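Local coordinates for protein oxaloacetate acetyl hydrolase (Cryphonectria parasitica, PDB 3M0K) that belongs to the phosphoenolpyruvate phosphomutase family of TIM-barrel enzymes and, in this crystal structure, holds an oxalate ion at the barrel mouth, at residues L220-N225 with M244-A249; E123-T128 with I166-A171. All coordinates share one frame; numbering follows the deposited sequence.

Contact 1. Residues L220-N225 with M244-A249; sequences LNSVEN and MIFSFA. With CA (calcium ion), chain D; OXL (oxalate ion), chain B.
With chi1 of 173°, the amide of Asn221 lies opposite its own backbone N, and Ser247, its OG beside the backbone N at -82°, turns its hydroxyl to meet it. The oxygens approach closely, Asn221 OD1 and Ser247 OG being 2.6 Å apart. Oxalate O4 is equally near that hydroxyl, 2.6 Å from Ser247 OG; the hydroxyl thus has two acceptors within reach for its one proton. Asn221 OD1 also rests against the Ile245 side chain, 3.4 Å from its CG1. ND2 of the same amide is hydrogen-bonded to Glu198 OE1. The backbone evidence identifies strands 219-222 and 243-246 as parallel neighbours of the TIM barrel, joined through helix 233-239 in a beta-alpha-beta unit: their short axes differ by 20°, Ile245 N donates to Leu220 O (2.9 Å), and Ser222 N donates to Ile245 O (2.9 Å). Ser247 N continues the pairing beyond the strand with a longer bond to Ser222 O. On the sheet face of Leu220 and Met244, these two side chains run side by side, CD2 of Leu220 touching CE of Met244 at 3.7 Å. Past the strands, Val223 CG1 lies 3.6 Å from CD2 of the Phe248 ring. Glu224 OE2 and Asn225 OD1 then bind a calcium ion that Thr273 and Asp275 of a second subunit also ligate.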
ATOM      1  N   LEU A 220      17.897 -19.302 -18.051  1.00 14.23           N
ATOM      2  CA  LEU A 220      18.573 -18.355 -18.918  1.00 13.34           C
ATOM      3  C   LEU A 220      17.784 -17.051 -18.875  1.00 13.84           C
ATOM      4  O   LEU A 220      16.584 -17.056 -19.115  1.00 12.28           O
ATOM      5  CB  LEU A 220      18.610 -18.909 -20.349  1.00 16.04           C
ATOM      6  CG  LEU A 220      19.177 -17.983 -21.429  1.00 16.85           C
ATOM      7  CD1 LEU A 220      20.610 -17.586 -21.101  1.00 16.47           C
ATOM      8  CD2 LEU A 220      19.090 -18.666 -22.785  1.00 15.94           C
ATOM      9  N   ASN A 221      18.444 -15.952 -18.523  1.00 11.77           N
ATOM     10  CA  ASN A 221      17.779 -14.650 -18.537  1.00 12.64           C
ATOM     11  C   ASN A 221      18.090 -13.883 -19.813  1.00 19.62           C
ATOM     12  O   ASN A 221      19.181 -13.329 -19.962  1.00 21.13           O
ATOM     13  CB  ASN A 221      18.183 -13.807 -17.332  1.00 14.94           C
ATOM     14  CG  ASN A 221      17.630 -12.389 -17.410  1.00 25.62           C
ATOM     15  OD1 ASN A 221      16.543 -12.174 -17.940  1.00 18.15           O
ATOM     16  ND2 ASN A 221      18.393 -11.417 -16.922  1.00 30.62           N
ATOM     17  N   SER A 222      17.129 -13.852 -20.728  1.00 17.56           N
ATOM     18  CA  SER A 222      17.270 -13.118 -21.975  1.00 18.03           C
ATOM     19  C   SER A 222      16.862 -11.662 -21.761  1.00 20.97           C
ATOM     20  O   SER A 222      15.729 -11.388 -21.384  1.00 24.60           O
ATOM     21  CB  SER A 222      16.385 -13.763 -23.045  1.00 23.21           C
ATOM     22  OG  SER A 222      16.417 -13.033 -24.263  1.00 33.02           O
ATOM     23  N   VAL A 223      17.781 -10.729 -21.975  1.00 15.98           N
ATOM     24  CA  VAL A 223      17.467  -9.319 -21.784  1.00 16.59           C
ATOM     25  C   VAL A 223      17.357  -8.652 -23.139  1.00 20.97           C
ATOM     26  O   VAL A 223      18.353  -8.484 -23.838  1.00 20.43           O
ATOM     27  CB  VAL A 223      18.538  -8.596 -20.952  1.00 20.74           C
ATOM     28  CG1 VAL A 223      18.141  -7.144 -20.727  1.00 22.02           C
ATOM     29  CG2 VAL A 223      18.731  -9.301 -19.621  1.00 28.44           C
ATOM     30  N   GLU A 224      16.138  -8.288 -23.516  1.00 19.43           N
ATOM     31  CA  GLU A 224      15.921  -7.734 -24.845  1.00 14.98           C
ATOM     32  C   GLU A 224      16.696  -6.437 -25.017  1.00 17.71           C
ATOM     33  O   GLU A 224      16.554  -5.506 -24.214  1.00 16.80           O
ATOM     34  CB  GLU A 224      14.439  -7.508 -25.110  1.00 16.86           C
ATOM     35  CG  GLU A 224      14.162  -6.837 -26.444  1.00 27.04           C
ATOM     36  CD  GLU A 224      14.513  -7.719 -27.631  1.00 27.87           C
ATOM     37  OE1 GLU A 224      14.947  -8.875 -27.446  1.00 19.66           O
ATOM     38  OE2 GLU A 224      14.333  -7.253 -28.762  1.00 21.79           O
ATOM     39  N   ASN A 225      17.528  -6.399 -26.058  1.00 19.19           N
ATOM     40  CA  ASN A 225      18.337  -5.225 -26.383  1.00 22.35           C
ATOM     41  C   ASN A 225      19.405  -4.918 -25.343  1.00 27.84           C
ATOM     42  O   ASN A 225      19.920  -3.804 -25.282  1.00 15.81           O
ATOM     43  CB  ASN A 225      17.430  -4.021 -26.636  1.00 23.31           C
ATOM     44  CG  ASN A 225      16.484  -4.264 -27.786  1.00 24.41           C
ATOM     45  OD1 ASN A 225      16.783  -5.064 -28.664  1.00 20.88           O
ATOM     46  ND2 ASN A 225      15.329  -3.612 -27.774  1.00 19.07           N
ATOM     47  N   MET A 244      13.595 -20.245 -19.267  1.00 10.51           N
ATOM     48  CA  MET A 244      14.131 -19.082 -19.949  1.00  9.67           C
ATOM     49  C   MET A 244      13.188 -17.927 -19.706  1.00 12.15           C
ATOM     50  O   MET A 244      12.011 -18.013 -20.034  1.00 12.90           O
ATOM     51  CB  MET A 244      14.236 -19.349 -21.447  1.00 12.81           C
ATOM     52  CG  MET A 244      14.951 -18.259 -22.222  1.00 14.25           C
ATOM     53  SD  MET A 244      15.187 -18.791 -23.927  1.00 16.83           S
ATOM     54  CE  MET A 244      16.088 -17.410 -24.601  1.00 18.46           C
ATOM     55  N   ILE A 245      13.699 -16.858 -19.120  1.00 11.23           N
ATOM     56  CA  ILE A 245      12.857 -15.694 -18.889  1.00  8.87           C
ATOM     57  C   ILE A 245      13.228 -14.564 -19.839  1.00 19.23           C
ATOM     58  O   ILE A 245      14.371 -14.442 -20.283  1.00 14.30           O
ATOM     59  CB  ILE A 245      12.919 -15.225 -17.435  1.00  8.57           C
ATOM     60  CG1 ILE A 245      14.262 -14.564 -17.143  1.00 14.88           C
ATOM     61  CG2 ILE A 245      12.660 -16.403 -16.496  1.00 10.46           C
ATOM     62  CD1 ILE A 245      14.426 -14.158 -15.695  1.00 17.65           C
ATOM     63  N   PHE A 246      12.244 -13.737 -20.153  1.00 16.95           N
ATOM     64  CA  PHE A 246      12.444 -12.666 -21.110  1.00 15.43           C
ATOM     65  C   PHE A 246      12.163 -11.351 -20.411  1.00 17.25           C
ATOM     66  O   PHE A 246      11.060 -10.824 -20.467  1.00 15.55           O
ATOM     67  CB  PHE A 246      11.557 -12.888 -22.333  1.00 15.36           C
ATOM     68  CG  PHE A 246      11.956 -14.094 -23.141  1.00 15.52           C
ATOM     69  CD1 PHE A 246      12.730 -13.951 -24.275  1.00 15.57           C
ATOM     70  CD2 PHE A 246      11.584 -15.368 -22.741  1.00 17.18           C
ATOM     71  CE1 PHE A 246      13.116 -15.053 -25.010  1.00 19.49           C
ATOM     72  CE2 PHE A 246      11.967 -16.481 -23.478  1.00 19.84           C
ATOM     73  CZ  PHE A 246      12.733 -16.318 -24.613  1.00 20.10           C
ATOM     74  N   SER A 247      13.198 -10.847 -19.746  1.00 14.65           N
ATOM     75  CA  SER A 247      13.112  -9.703 -18.848  1.00 16.05           C
ATOM     76  C   SER A 247      12.331  -8.509 -19.364  1.00 22.77           C
ATOM     77  O   SER A 247      11.439  -8.000 -18.685  1.00 20.07           O
ATOM     78  CB  SER A 247      14.522  -9.237 -18.509  1.00 21.62           C
ATOM     79  OG  SER A 247      15.038 -10.042 -17.487  1.00 30.21           O
ATOM     80  N   PHE A 248      12.693  -8.046 -20.554  1.00 18.17           N
ATOM     81  CA  PHE A 248      12.143  -6.802 -21.081  1.00 15.13           C
ATOM     82  C   PHE A 248      11.190  -7.036 -22.245  1.00 13.07           C
ATOM     83  O   PHE A 248      10.952  -6.137 -23.049  1.00 14.43           O
ATOM     84  CB  PHE A 248      13.273  -5.852 -21.507  1.00 19.37           C
ATOM     85  CG  PHE A 248      13.998  -5.206 -20.357  1.00 20.25           C
ATOM     86  CD1 PHE A 248      13.755  -3.885 -20.027  1.00 22.00           C
ATOM     87  CD2 PHE A 248      14.934  -5.915 -19.613  1.00 26.99           C
ATOM     88  CE1 PHE A 248      14.428  -3.277 -18.974  1.00 17.01           C
ATOM     89  CE2 PHE A 248      15.605  -5.316 -18.554  1.00 25.71           C
ATOM     90  CZ  PHE A 248      15.350  -3.995 -18.234  1.00 23.89           C
ATOM     91  N   ALA A 249      10.607  -8.226 -22.296  1.00 11.38           N
ATOM     92  CA  ALA A 249       9.758  -8.639 -23.410  1.00 17.28           C
ATOM     93  C   ALA A 249       8.497  -7.795 -23.594  1.00 14.70           C
ATOM     94  O   ALA A 249       7.957  -7.696 -24.698  1.00 15.56           O
ATOM     95  CB  ALA A 249       9.379 -10.091 -23.263  1.00 18.29           C
TER
HETATM   96 CA    CA D 503      15.752  -6.290 -30.354  1.00 17.36          CA
HETATM   97  C1  OXL B 501      14.733  -7.937 -14.127  0.67 14.81           C
HETATM   98  C2  OXL B 501      15.769  -9.048 -13.994  0.67 19.03           C
HETATM   99  O1  OXL B 501      14.570  -7.168 -13.244  0.67 11.42           O
HETATM  100  O2  OXL B 501      16.414  -9.130 -13.010  0.67 17.69           O
HETATM  101  O3  OXL B 501      13.992  -7.829 -15.301  0.67 14.83           O
HETATM  102  O4  OXL B 501      15.955  -9.963 -15.036  0.67 21.56           O
HETATM  103  O   HOH W   1      13.633 -10.129 -23.048  1.00 11.96           O
HETATM  104  O   HOH W   2      15.206  -7.482 -32.379  1.00 22.28           O
HETATM  105  O   HOH W   3      17.467  -7.974 -30.056  1.00 19.14           O

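Contact 2. Residues E123-T128 with I166-A171; sequences EDQILT and IARTDA. With OXL (oxalate ion), chain B.
Arg168 runs alongside Glu123 where strand 164-169 and the loop following strand 119-122 meet at the C-terminal mouth of a TIM barrel. Its CG stands opposite the backbone N (chi1 163°) and the chain is extended to NE, which carries the guanidinium out to the oxalate ion. CB and CG pass the aliphatic part of Glu123, CG coming 3.8 Å from Glu123 CB. CD lies near Glu123 OE1, and that oxygen then sits over a guanidinium face, 3.4 Å from Arg168 NE. Because it lies well out of the plane, no N-H points at it and the salt bridge rests on charge alone. The N-H groups serve others: NE donates to Asp170 OD2 (2.9 Å) and NH2 to Asp170 OD1 (2.9 Å), a side-on grip that fixes the group's rotation. At the tip, NH1 donates to oxalate O2 at 2.8 Å, near the guanidinium plane. Lys137 also forms a salt bridge to Asp170 OD1, so that oxygen has a second cationic partner besides Arg168 NH2. Asp124 anchors the backbone of the turn: its OD1 accepts from Asp170 N at 2.8 Å and 178° through the syn lone pair. Its other oxygen, OD2, accepts from Thr169 OG1 (2.8 Å) and is also paired with Arg183. Thr169 OG1 in turn accepts a hydrogen bond from Ala171 N, closing an ST turn.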
ATOM      1  N   GLU A 123      19.720 -12.927  -5.694  1.00 11.94           N
ATOM      2  CA  GLU A 123      21.035 -12.651  -6.260  1.00 11.52           C
ATOM      3  C   GLU A 123      22.079 -12.281  -5.220  1.00 12.06           C
ATOM      4  O   GLU A 123      21.772 -12.079  -4.041  1.00 13.42           O
ATOM      5  CB  GLU A 123      20.941 -11.557  -7.331  1.00 13.79           C
ATOM      6  CG  GLU A 123      20.554 -10.195  -6.762  1.00 13.35           C
ATOM      7  CD  GLU A 123      19.936  -9.266  -7.803  1.00 20.89           C
ATOM      8  OE1 GLU A 123      19.093  -9.728  -8.608  1.00 15.74           O
ATOM      9  OE2 GLU A 123      20.288  -8.063  -7.802  1.00 21.72           O
ATOM     10  N   ASP A 124      23.324 -12.213  -5.674  1.00 13.68           N
ATOM     11  CA  ASP A 124      24.444 -11.923  -4.796  1.00 18.69           C
ATOM     12  C   ASP A 124      24.964 -10.489  -4.919  1.00 21.38           C
ATOM     13  O   ASP A 124      26.062 -10.187  -4.476  1.00 17.01           O
ATOM     14  CB  ASP A 124      25.575 -12.926  -5.029  1.00 12.55           C
ATOM     15  CG  ASP A 124      26.041 -12.953  -6.468  1.00 14.93           C
ATOM     16  OD1 ASP A 124      25.398 -12.306  -7.319  1.00 15.28           O
ATOM     17  OD2 ASP A 124      27.048 -13.635  -6.752  1.00 16.15           O
ATOM     18  N   GLN A 125      24.172  -9.598  -5.508  1.00 16.07           N
ATOM     19  CA  GLN A 125      24.568  -8.198  -5.571  1.00 19.36           C
ATOM     20  C   GLN A 125      24.550  -7.562  -4.190  1.00 17.02           C
ATOM     21  O   GLN A 125      23.820  -8.006  -3.303  1.00 13.08           O
ATOM     22  CB  GLN A 125      23.646  -7.412  -6.504  1.00 22.73           C
ATOM     23  CG  GLN A 125      23.753  -7.825  -7.948  1.00 20.96           C
ATOM     24  CD  GLN A 125      23.131  -6.809  -8.879  1.00 26.29           C
ATOM     25  OE1 GLN A 125      22.412  -7.165  -9.808  1.00 31.49           O
ATOM     26  NE2 GLN A 125      23.394  -5.534  -8.625  1.00 25.94           N
ATOM     27  N   ILE A 126      25.345  -6.513  -4.006  1.00 17.83           N
ATOM     28  CA  ILE A 126      25.271  -5.752  -2.776  1.00 18.19           C
ATOM     29  C   ILE A 126      23.882  -5.137  -2.718  1.00 25.45           C
ATOM     30  O   ILE A 126      23.252  -4.920  -3.755  1.00 25.16           O
ATOM     31  CB  ILE A 126      26.354  -4.666  -2.693  1.00 27.13           C
ATOM     32  CG1 ILE A 126      26.179  -3.645  -3.817  1.00 31.44           C
ATOM     33  CG2 ILE A 126      27.742  -5.293  -2.769  1.00 26.79           C
ATOM     34  CD1 ILE A 126      27.049  -2.422  -3.643  1.00 33.83           C
ATOM     35  N   LEU A 127      23.392  -4.889  -1.511  1.00 28.47           N
ATOM     36  CA  LEU A 127      22.021  -4.417  -1.335  1.00 31.39           C
ATOM     37  C   LEU A 127      21.704  -3.216  -2.224  1.00 29.35           C
ATOM     38  O   LEU A 127      20.618  -3.128  -2.803  1.00 36.69           O
ATOM     39  CB  LEU A 127      21.740  -4.106   0.137  1.00 28.95           C
ATOM     40  CG  LEU A 127      21.744  -5.338   1.046  1.00 34.93           C
ATOM     41  CD1 LEU A 127      21.494  -4.953   2.498  1.00 34.58           C
ATOM     42  CD2 LEU A 127      20.716  -6.358   0.568  1.00 41.72           C
ATOM     43  N   THR A 128      22.650  -2.294  -2.334  1.00 29.90           N
ATOM     44  CA  THR A 128      22.505  -1.181  -3.260  1.00 42.32           C
ATOM     45  C   THR A 128      22.784  -1.681  -4.678  1.00 39.19           C
ATOM     46  O   THR A 128      23.773  -1.299  -5.306  1.00 42.24           O
ATOM     47  CB  THR A 128      23.447  -0.027  -2.893  1.00 44.72           C
ATOM     48  OG1 THR A 128      24.803  -0.489  -2.923  1.00 45.48           O
ATOM     49  CG2 THR A 128      23.134   0.478  -1.492  1.00 46.43           C
ATOM     50  N   ILE A 166      15.439 -19.774  -7.156  1.00  8.08           N
ATOM     51  CA  ILE A 166      16.440 -19.668  -8.203  1.00  7.74           C
ATOM     52  C   ILE A 166      17.607 -18.858  -7.654  1.00 12.37           C
ATOM     53  O   ILE A 166      17.442 -17.703  -7.262  1.00 10.46           O
ATOM     54  CB  ILE A 166      15.825 -18.992  -9.444  1.00  6.92           C
ATOM     55  CG1 ILE A 166      14.652 -19.831  -9.960  1.00 10.98           C
ATOM     56  CG2 ILE A 166      16.849 -18.826 -10.542  1.00  7.18           C
ATOM     57  CD1 ILE A 166      13.546 -19.013 -10.658  1.00 17.13           C
ATOM     58  N   ALA A 167      18.788 -19.469  -7.597  1.00 11.24           N
ATOM     59  CA  ALA A 167      19.959 -18.767  -7.109  1.00  8.21           C
ATOM     60  C   ALA A 167      20.615 -18.036  -8.264  1.00 11.40           C
ATOM     61  O   ALA A 167      21.116 -18.657  -9.203  1.00 12.20           O
ATOM     62  CB  ALA A 167      20.941 -19.743  -6.460  1.00  9.32           C
ATOM     63  N   ARG A 168      20.617 -16.712  -8.195  1.00 12.71           N
ATOM     64  CA  ARG A 168      21.187 -15.913  -9.271  1.00  8.27           C
ATOM     65  C   ARG A 168      22.553 -15.395  -8.871  1.00 12.70           C
ATOM     66  O   ARG A 168      22.748 -14.962  -7.747  1.00 14.41           O
ATOM     67  CB  ARG A 168      20.254 -14.755  -9.627  1.00 11.28           C
ATOM     68  CG  ARG A 168      20.933 -13.663 -10.436  1.00 13.57           C
ATOM     69  CD  ARG A 168      19.929 -12.613 -10.879  1.00 12.99           C
ATOM     70  NE  ARG A 168      20.597 -11.364 -11.233  1.00 21.70           N
ATOM     71  CZ  ARG A 168      20.002 -10.359 -11.868  1.00 24.42           C
ATOM     72  NH1 ARG A 168      18.730 -10.463 -12.242  1.00 15.62           N
ATOM     73  NH2 ARG A 168      20.681  -9.256 -12.138  1.00 18.68           N
ATOM     74  N   THR A 169      23.516 -15.471  -9.781  1.00 16.56           N
ATOM     75  CA  THR A 169      24.797 -14.837  -9.522  1.00 15.36           C
ATOM     76  C   THR A 169      25.097 -13.790 -10.574  1.00 12.63           C
ATOM     77  O   THR A 169      24.981 -14.046 -11.774  1.00 15.34           O
ATOM     78  CB  THR A 169      25.979 -15.833  -9.415  1.00 14.53           C
ATOM     79  OG1 THR A 169      27.176 -15.089  -9.161  1.00 17.74           O
ATOM     80  CG2 THR A 169      26.159 -16.635 -10.695  1.00 14.92           C
ATOM     81  N   ASP A 170      25.471 -12.612 -10.089  1.00 14.18           N
ATOM     82  CA  ASP A 170      25.897 -11.490 -10.912  1.00 17.33           C
ATOM     83  C   ASP A 170      27.412 -11.334 -10.864  1.00 19.90           C
ATOM     84  O   ASP A 170      27.940 -10.253 -11.142  1.00 18.16           O
ATOM     85  CB  ASP A 170      25.239 -10.222 -10.392  1.00 15.36           C
ATOM     86  CG  ASP A 170      23.774 -10.158 -10.741  1.00 19.88           C
ATOM     87  OD1 ASP A 170      23.469  -9.908 -11.920  1.00 25.04           O
ATOM     88  OD2 ASP A 170      22.928 -10.365  -9.847  1.00 20.91           O
ATOM     89  N   ALA A 171      28.109 -12.415 -10.514  1.00 17.75           N
ATOM     90  CA  ALA A 171      29.541 -12.330 -10.245  1.00 18.35           C
ATOM     91  C   ALA A 171      30.412 -12.349 -11.497  1.00 25.35           C
ATOM     92  O   ALA A 171      31.602 -12.043 -11.421  1.00 24.32           O
ATOM     93  CB  ALA A 171      29.966 -13.447  -9.306  1.00 20.54           C
TER
HETATM   94  C1  OXL B 501      14.733  -7.937 -14.127  0.67 14.81           C
HETATM   95  C2  OXL B 501      15.769  -9.048 -13.994  0.67 19.03           C
HETATM   96  O1  OXL B 501      14.570  -7.168 -13.244  0.67 11.42           O
HETATM   97  O2  OXL B 501      16.414  -9.130 -13.010  0.67 17.69           O
HETATM   98  O3  OXL B 501      13.992  -7.829 -15.301  0.67 14.83           O
HETATM   99  O4  OXL B 501      15.955  -9.963 -15.036  0.67 21.56           O

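Overall arrangement
Along the chain, contact 2 (123-128 with 166-171) is complete before contact 1 (220-225 with 244-249) begins. Both reach one parallel eight-stranded sheet, in different parts of its strand order: contact 2 at the end of strand 164-169 and the loop leaving its neighbour 119-122, contact 1 at the ends of the adjacent strands 243-246 and 219-222. Their centres are about 17 Å apart and their nearest atoms about 5 Å, without touching. Oxalate spans the interval, and Thr52 and Ala54 also hydrogen-bond it. A bound manganese ion lies about 4 Å from the Arg168 side chain and about 7 Å from that of Ser247, so strand ends distant in sequence converge on one ion-binding pocket of the barrel.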